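Side-chain contact in putative oxidoreductase (PDB 3WJ7), which belongs to the short-chain dehydrogenase/reductase (SDR) family and is probably an NAD(P)-dependent reductase with a Rossmann-type coenzyme fold: residues A[326-329]-A[330-334]. Numbering follows the deposited sequence.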
ATOM      1  N   ASP A 326       9.623 -21.836 -30.360  1.00 48.15           N
ATOM      2  CA  ASP A 326      10.980 -21.367 -30.589  1.00 48.56           C
ATOM      3  C   ASP A 326      11.518 -20.617 -29.359  1.00 45.17           C
ATOM      4  O   ASP A 326      12.700 -20.774 -28.982  1.00 43.30           O
ATOM      5  CB  ASP A 326      11.056 -20.512 -31.868  1.00 55.38           C
ATOM      6  CG  ASP A 326      11.015 -21.359 -33.188  1.00 65.95           C
ATOM      7  OD1 ASP A 326      10.655 -22.575 -33.169  1.00 58.54           O
ATOM      8  OD2 ASP A 326      11.343 -20.782 -34.269  1.00 71.89           O
ATOM      9  N   ALA A 327      10.657 -19.807 -28.739  1.00 38.37           N
ATOM     10  CA  ALA A 327      11.080 -19.026 -27.592  1.00 38.12           C
ATOM     11  C   ALA A 327      11.385 -19.890 -26.387  1.00 37.96           C
ATOM     12  O   ALA A 327      12.375 -19.632 -25.673  1.00 40.33           O
ATOM     13  CB  ALA A 327      10.054 -17.980 -27.220  1.00 37.51           C
ATOM     14  N   VAL A 328      10.539 -20.883 -26.162  1.00 33.81           N
ATOM     15  CA  VAL A 328      10.678 -21.804 -25.040  1.00 35.70           C
ATOM     16  C   VAL A 328      11.948 -22.661 -25.189  1.00 39.78           C
ATOM     17  O   VAL A 328      12.700 -22.847 -24.231  1.00 42.92           O
ATOM     18  CB  VAL A 328       9.425 -22.727 -24.933  1.00 33.93           C
ATOM     19  CG1 VAL A 328       9.624 -23.828 -23.909  1.00 30.88           C
ATOM     20  CG2 VAL A 328       8.171 -21.917 -24.637  1.00 29.48           C
ATOM     21  N   THR A 329      12.167 -23.181 -26.399  1.00 40.90           N
ATOM     22  CA  THR A 329      13.373 -23.909 -26.783  1.00 41.20           C
ATOM     23  C   THR A 329      14.667 -23.165 -26.494  1.00 39.79           C
ATOM     24  O   THR A 329      15.557 -23.695 -25.864  1.00 41.04           O
ATOM     25  CB  THR A 329      13.329 -24.255 -28.293  1.00 44.15           C
ATOM     26  OG1 THR A 329      12.190 -25.107 -28.562  1.00 46.18           O
ATOM     27  CG2 THR A 329      14.617 -24.952 -28.736  1.00 40.50           C
ATOM     28  N   ASP A 330      14.786 -21.940 -26.978  1.00 42.56           N
ATOM     29  CA  ASP A 330      15.977 -21.132 -26.711  1.00 44.50           C
ATOM     30  C   ASP A 330      16.187 -20.840 -25.214  1.00 49.42           C
ATOM     31  O   ASP A 330      17.310 -20.984 -24.711  1.00 52.62           O
ATOM     32  CB  ASP A 330      15.910 -19.820 -27.459  1.00 44.35           C
ATOM     33  CG  ASP A 330      15.820 -19.997 -28.952  1.00 44.66           C
ATOM     34  OD1 ASP A 330      16.061 -21.125 -29.453  1.00 45.77           O
ATOM     35  OD2 ASP A 330      15.516 -18.981 -29.622  1.00 43.94           O
ATOM     36  N   ALA A 331      15.105 -20.468 -24.515  1.00 45.42           N
ATOM     37  CA  ALA A 331      15.157 -20.170 -23.088  1.00 42.35           C
ATOM     38  C   ALA A 331      15.689 -21.374 -22.294  1.00 43.48           C
ATOM     39  O   ALA A 331      16.546 -21.217 -21.398  1.00 41.56           O
ATOM     40  CB  ALA A 331      13.785 -19.723 -22.579  1.00 39.10           C
ATOM     41  N   ILE A 332      15.216 -22.577 -22.635  1.00 43.96           N
ATOM     42  CA  ILE A 332      15.722 -23.800 -21.990  1.00 45.04           C
ATOM     43  C   ILE A 332      17.161 -24.094 -22.412  1.00 46.86           C
ATOM     44  O   ILE A 332      17.987 -24.408 -21.561  1.00 51.10           O
ATOM     45  CB  ILE A 332      14.828 -25.019 -22.247  1.00 46.12           C
ATOM     46  CG1 ILE A 332      13.565 -24.912 -21.419  1.00 45.17           C
ATOM     47  CG2 ILE A 332      15.560 -26.322 -21.940  1.00 47.53           C
ATOM     48  CD1 ILE A 332      12.363 -25.517 -22.089  1.00 49.02           C
ATOM     49  N   ALA A 333      17.498 -23.934 -23.681  1.00 43.91           N
ATOM     50  CA  ALA A 333      18.880 -24.253 -24.068  1.00 51.89           C
ATOM     51  C   ALA A 333      19.821 -23.325 -23.295  1.00 50.66           C
ATOM     52  O   ALA A 333      20.864 -23.737 -22.768  1.00 55.97           O
ATOM     53  CB  ALA A 333      19.112 -24.139 -25.583  1.00 46.70           C
ATOM     54  N   TRP A 334      19.435 -22.068 -23.202  1.00 47.54           N
ATOM     55  CA  TRP A 334      20.233 -21.124 -22.459  1.00 46.06           C
ATOM     56  C   TRP A 334      20.304 -21.502 -20.958  1.00 52.49           C
ATOM     57  O   TRP A 334      21.398 -21.543 -20.376  1.00 57.11           O
ATOM     58  CB  TRP A 334      19.699 -19.735 -22.659  1.00 40.19           C
ATOM     59  CG  TRP A 334      20.630 -18.727 -22.233  1.00 42.35           C
ATOM     60  CD1 TRP A 334      21.598 -18.096 -22.997  1.00 43.01           C
ATOM     61  CD2 TRP A 334      20.737 -18.185 -20.925  1.00 42.96           C
ATOM     62  NE1 TRP A 334      22.283 -17.197 -22.231  1.00 41.71           N
ATOM     63  CE2 TRP A 334      21.775 -17.221 -20.956  1.00 43.79           C
ATOM     64  CE3 TRP A 334      20.064 -18.423 -19.720  1.00 40.47           C
ATOM     65  CZ2 TRP A 334      22.144 -16.491 -19.824  1.00 42.99           C
ATOM     66  CZ3 TRP A 334      20.425 -17.692 -18.606  1.00 41.66           C
ATOM     67  CH2 TRP A 334      21.451 -16.737 -18.663  1.00 41.81           C
TER
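V328 and I332, one helical turn apart, lie alongside each other and point the same way, the CG1 methyl of V328 meeting CD1 of I332 at 3.7 Å. V328 carries CG1 forward, opposite its backbone N (chi1 172°), toward I332, while CG2 falls beside the backbone N. Under the two side chains the backbone is regular alpha helix: I332 N donates to V328 O at 3.0 Å. A327 and A331 are buried too, on the next face round, where A331 N donates to A327 O at 3.1 Å.

The T329, A333 and D326 side is looser and only partly buried. T329 turns OG1 beside its own backbone N (chi1 -61°), where it hydrogen-bonds R325 O, one turn back. D330 likewise leans its carboxylate back toward the start of the helix, CG coming to 3.2 Å from D326 O, and OD2 is hydrogen-bonded to H219 NE2. D326 OD2 stays 6.5 Å from D330 OD2, so the two carboxylates do not meet. An alanine in place of D330 has no carboxylate, and H219 NE2 would probably be left without this hydrogen-bond partner.

All this belongs to helix 324-337, close to the C-terminus: V328 packs on L252, M255 and V256 of helix 249-259, T329 touches I259 there, and the methyls of A327 and A331 both touch V185 of strand 176-185.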